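Side-chain contacts in acyl-CoA dehydrogenase FadE3 (Mycobacterium smegmatis, PDB 4IV6), which belongs to the acyl-CoA dehydrogenase family of flavoproteins and carries bound dihydroflavine-adenine dinucleotide in a four-chain assembly: residues Phe21-Lys24 / Gln25-Val29; Lys323-Ala326 / Ser327-Met331. One frame throughout, in Å; residues are numbered along the deposited sequence.

Contact 1: Phe21-Lys24 / Gln25-Val29; sequences FVEK and QVKPV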
loop_
_atom_site.group_PDB
_atom_site.type_symbol
_atom_site.label_atom_id
_atom_site.label_comp_id
_atom_site.label_asym_id
_atom_site.label_seq_id
_atom_site.Cartn_x
_atom_site.Cartn_y
_atom_site.Cartn_z
ATOM N N PHE B 21 -33.259 0.595 -15.132
ATOM C CA PHE B 21 -33.956 0.892 -13.879
ATOM C C PHE B 21 -33.069 1.761 -12.999
ATOM O O PHE B 21 -33.533 2.735 -12.405
ATOM C CB PHE B 21 -34.302 -0.425 -13.173
ATOM C CG PHE B 21 -34.599 -0.312 -11.696
ATOM C CD1 PHE B 21 -35.759 0.269 -11.251
ATOM C CD2 PHE B 21 -33.761 -0.894 -10.767
ATOM C CE1 PHE B 21 -36.041 0.341 -9.885
ATOM C CE2 PHE B 21 -34.040 -0.837 -9.405
ATOM C CZ PHE B 21 -35.184 -0.234 -8.970
ATOM N N VAL B 22 -31.778 1.437 -12.970
ATOM C CA VAL B 22 -30.833 2.204 -12.164
ATOM C C VAL B 22 -30.681 3.630 -12.725
ATOM O O VAL B 22 -30.785 4.591 -11.973
ATOM C CB VAL B 22 -29.502 1.466 -12.010
ATOM C CG1 VAL B 22 -28.372 2.409 -11.570
ATOM C CG2 VAL B 22 -29.672 0.329 -11.039
ATOM N N GLU B 23 -30.461 3.746 -14.027
ATOM C CA GLU B 23 -30.304 5.034 -14.660
ATOM C C GLU B 23 -31.565 5.906 -14.581
ATOM O O GLU B 23 -31.461 7.058 -14.265
ATOM C CB GLU B 23 -29.879 4.883 -16.123
ATOM C CG GLU B 23 -28.502 4.267 -16.326
ATOM C CD GLU B 23 -27.413 5.166 -15.775
ATOM O OE1 GLU B 23 -27.322 6.307 -16.220
ATOM O OE2 GLU B 23 -26.709 4.733 -14.844
ATOM N N LYS B 24 -32.741 5.345 -14.840
ATOM C CA LYS B 24 -33.967 6.161 -14.959
ATOM C C LYS B 24 -34.745 6.311 -13.653
ATOM O O LYS B 24 -35.357 7.353 -13.402
ATOM C CB LYS B 24 -34.903 5.569 -16.002
ATOM C CG LYS B 24 -34.276 5.282 -17.366
ATOM C CD LYS B 24 -33.800 6.529 -18.068
ATOM C CE LYS B 24 -33.130 6.193 -19.413
ATOM N NZ LYS B 24 -34.059 5.567 -20.393
ATOM N N GLN B 25 -34.724 5.281 -12.814
ATOM C CA GLN B 25 -35.543 5.297 -11.597
ATOM C C GLN B 25 -34.740 5.487 -10.329
ATOM O O GLN B 25 -35.156 6.221 -9.452
ATOM C CB GLN B 25 -36.420 4.046 -11.535
ATOM C CG GLN B 25 -37.105 3.754 -12.871
ATOM C CD GLN B 25 -38.193 2.704 -12.806
ATOM O OE1 GLN B 25 -39.012 2.706 -11.908
ATOM N NE2 GLN B 25 -38.219 1.814 -13.784
ATOM N N VAL B 26 -33.590 4.841 -10.203
ATOM C CA VAL B 26 -32.839 4.927 -8.953
ATOM C C VAL B 26 -32.082 6.243 -8.805
ATOM O O VAL B 26 -32.266 6.986 -7.826
ATOM C CB VAL B 26 -31.843 3.760 -8.792
ATOM C CG1 VAL B 26 -31.055 3.904 -7.499
ATOM C CG2 VAL B 26 -32.594 2.447 -8.818
ATOM N N LYS B 27 -31.246 6.548 -9.778
ATOM C CA LYS B 27 -30.351 7.708 -9.666
ATOM C C LYS B 27 -31.005 9.064 -9.425
ATOM O O LYS B 27 -30.454 9.887 -8.713
ATOM C CB LYS B 27 -29.460 7.791 -10.890
ATOM C CG LYS B 27 -28.396 6.713 -10.878
ATOM C CD LYS B 27 -27.463 6.919 -12.036
ATOM C CE LYS B 27 -26.249 6.045 -11.901
ATOM N NZ LYS B 27 -25.368 6.443 -13.007
ATOM N N PRO B 28 -32.173 9.305 -9.999
ATOM C CA PRO B 28 -32.813 10.590 -9.726
ATOM C C PRO B 28 -33.397 10.763 -8.321
ATOM O O PRO B 28 -33.758 11.883 -7.966
ATOM C CB PRO B 28 -33.952 10.637 -10.751
ATOM C CG PRO B 28 -33.523 9.698 -11.835
ATOM C CD PRO B 28 -32.832 8.591 -11.103
ATOM N N VAL B 29 -33.523 9.695 -7.534
ATOM C CA VAL B 29 -34.126 9.824 -6.206
ATOM C C VAL B 29 -33.218 9.388 -5.074
ATOM O O VAL B 29 -33.540 9.597 -3.898
ATOM C CB VAL B 29 -35.462 9.046 -6.095
ATOM C CG1 VAL B 29 -36.506 9.613 -7.058
ATOM C CG2 VAL B 29 -35.259 7.557 -6.344
#
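Phe21 lays one face of its ring over a methyl of Val26, five residues further along the helix. CG2 of Val26 sits 3.9 Å from the centroid of the Phe21 ring, 21° off the ring normal and displaced toward the rim at CE2, a CH-pi contact. The ring reaches this methyl because CG of Phe21 stands anti to the backbone N (chi1 161°), beside the carbonyl carbon, which carries it along the helix toward the next turn. Gln25 comes to the ring's edge instead: CD of Gln25 lies 3.8 Å from CD1 of Phe21, with the amide turned 79° from the ring plane, so the two flat groups stand nearly perpendicular.

The spacing of five goes with a wider, pi-type turn in the last part of helix 9-26, in the N-terminal acyl-CoA dehydrogenase domain. O of Phe21 accepts from both Gln25 N (2.8 Å) and Val26 N (3.0 Å). O of Val22 then takes Lys27 N at 3.0 Å.

On another side of the helix Glu23 and Lys27 run alongside each other, pointing the same way. NZ of Lys27 meets OE2 of Glu23 at 2.8 Å on the syn side, slightly out of the carboxylate plane, in a salt bridge. Arg80 of helix 68-81 makes a second salt bridge with this oxygen, so the carboxylate probably offsets the proximity of two positive side chains. Phe21 also touches Thr46 and Met47 of helix 41-50 and Leu78 of helix 68-81.

Contact 2: Lys323-Ala326 / Ser327-Met331; sequences KLFA and SETAM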
loop_
_atom_site.group_PDB
_atom_site.type_symbol
_atom_site.label_atom_id
_atom_site.label_comp_id
_atom_site.label_asym_id
_atom_site.label_seq_id
_atom_site.Cartn_x
_atom_site.Cartn_y
_atom_site.Cartn_z
ATOM N N LYS B 323 -14.631 -11.908 -2.894
ATOM C CA LYS B 323 -15.170 -10.990 -1.885
ATOM C C LYS B 323 -14.068 -10.130 -1.283
ATOM O O LYS B 323 -14.217 -8.928 -1.126
ATOM C CB LYS B 323 -15.912 -11.801 -0.817
ATOM C CG LYS B 323 -16.698 -10.986 0.211
ATOM C CD LYS B 323 -15.826 -10.514 1.371
ATOM C CE LYS B 323 -16.715 -10.041 2.522
ATOM N NZ LYS B 323 -15.935 -9.567 3.673
ATOM N N LEU B 324 -12.964 -10.768 -0.903
ATOM C CA LEU B 324 -11.827 -10.073 -0.307
ATOM C C LEU B 324 -11.244 -9.050 -1.281
ATOM O O LEU B 324 -11.099 -7.874 -0.942
ATOM C CB LEU B 324 -10.737 -11.075 0.086
ATOM C CG LEU B 324 -9.432 -10.492 0.672
ATOM C CD1 LEU B 324 -9.713 -9.796 1.993
ATOM C CD2 LEU B 324 -8.449 -11.616 0.853
ATOM N N PHE B 325 -10.936 -9.483 -2.498
ATOM C CA PHE B 325 -10.318 -8.585 -3.446
ATOM C C PHE B 325 -11.247 -7.428 -3.841
ATOM O O PHE B 325 -10.820 -6.268 -3.906
ATOM C CB PHE B 325 -9.861 -9.328 -4.698
ATOM C CG PHE B 325 -8.987 -8.491 -5.588
ATOM C CD1 PHE B 325 -7.646 -8.313 -5.281
ATOM C CD2 PHE B 325 -9.508 -7.846 -6.698
ATOM C CE1 PHE B 325 -6.831 -7.522 -6.093
ATOM C CE2 PHE B 325 -8.702 -7.040 -7.502
ATOM C CZ PHE B 325 -7.372 -6.884 -7.195
ATOM N N ALA B 326 -12.501 -7.746 -4.153
ATOM C CA ALA B 326 -13.398 -6.717 -4.642
ATOM C C ALA B 326 -13.705 -5.671 -3.560
ATOM O O ALA B 326 -13.788 -4.480 -3.850
ATOM C CB ALA B 326 -14.711 -7.326 -5.166
ATOM N N SER B 327 -13.946 -6.117 -2.338
ATOM C CA SER B 327 -14.270 -5.206 -1.238
ATOM C C SER B 327 -13.103 -4.259 -0.893
ATOM O O SER B 327 -13.331 -3.046 -0.673
ATOM C CB SER B 327 -14.727 -5.983 -0.000
ATOM O OG SER B 327 -13.711 -6.780 0.558
ATOM N N GLU B 328 -11.875 -4.781 -0.876
ATOM C CA GLU B 328 -10.696 -3.935 -0.616
ATOM C C GLU B 328 -10.514 -2.960 -1.786
ATOM O O GLU B 328 -10.257 -1.761 -1.581
ATOM C CB GLU B 328 -9.432 -4.778 -0.434
ATOM C CG GLU B 328 -9.423 -5.613 0.821
ATOM C CD GLU B 328 -9.423 -4.793 2.101
ATOM O OE1 GLU B 328 -8.871 -3.687 2.122
ATOM O OE2 GLU B 328 -9.960 -5.251 3.119
ATOM N N THR B 329 -10.681 -3.476 -3.019
ATOM C CA THR B 329 -10.585 -2.650 -4.213
ATOM C C THR B 329 -11.629 -1.529 -4.205
ATOM O O THR B 329 -11.293 -0.386 -4.503
ATOM C CB THR B 329 -10.732 -3.488 -5.500
ATOM O OG1 THR B 329 -9.576 -4.322 -5.631
ATOM C CG2 THR B 329 -10.780 -2.617 -6.740
ATOM N N ALA B 330 -12.880 -1.839 -3.865
ATOM C CA ALA B 330 -13.922 -0.792 -3.851
ATOM C C ALA B 330 -13.608 0.328 -2.867
ATOM O O ALA B 330 -13.839 1.494 -3.162
ATOM C CB ALA B 330 -15.314 -1.378 -3.598
ATOM N N MET B 331 -13.083 -0.020 -1.693
ATOM C CA MET B 331 -12.674 0.985 -0.693
ATOM C C MET B 331 -11.556 1.875 -1.227
ATOM O O MET B 331 -11.607 3.106 -1.082
ATOM C CB MET B 331 -12.232 0.289 0.595
ATOM C CG MET B 331 -11.854 1.210 1.729
ATOM S SD MET B 331 -13.273 2.080 2.447
ATOM C CE MET B 331 -13.349 3.662 1.630
#
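Regular alpha-helical hydrogen bonds join residues 323-326 to the following turn, from Ser327 N to Lys323 O through Ala330 N to Ala326 O. Two hydroxyls fold back onto this ladder, so that two carbonyls each accept twice. OG of Ser327 donates to O of Lys323 at 2.8 Å, beside the bond from its own backbone N at 3.1 Å; chi1 of 66° places the hydroxyl between the backbone N and carbonyl carbon, facing the preceding turn. Thr329 does the same to Phe325 by another route: its OG1, anti to the carbonyl carbon (chi1 -69°), donates to O of Phe325 at 2.9 Å from above the carbonyl plane, while N of Thr329 arrives from the opposite face. That hydroxyl oxygen also lies over one face of the Phe325 ring, 3.4 Å from CE2 of Phe325 and offset toward the rim. Further round the helix, CG of Glu328 lies 3.3 Å from Leu324 O, and a bend at chi2 sets the direction of the carboxylate.

Asn369 gathers the polar ends, hydrogen-bonding Lys323, Ser327 and Glu328, while Arg339 of the third subunit adds a salt bridge to Glu328. Within the C-terminal helical domain of the acyl-CoA dehydrogenase fold, helix 316-340 turns Ala326 and Ala330 onto helix 234-270, Phe325 and Thr329 onto helix 282-310, and Leu324 onto helix 369-383, with Phe325 also meeting Phe325 of the second subunit.

How the contacts relate
Read from the N terminus, the two contacts illustrate how side chains on successive turns of a helix pack together, in two helices with different surroundings. Contact 1 comes first, near the end of helix 9-26, and relates that helix to helices 41-50 and 68-81 of the N-terminal domain. The chain then passes through the beta strands of the middle domain before contact 2 appears within helix 316-340, among the C-terminal helices and against two other subunits. Each contact joins two adjoining segments of one helix region, so neither closes a long loop; they follow in series, without nesting or crossing. The centres of contact 1 and contact 2 are about 25 Å apart, and the nearest atoms of contact 1 and contact 2 about 16 Å, so they do not touch.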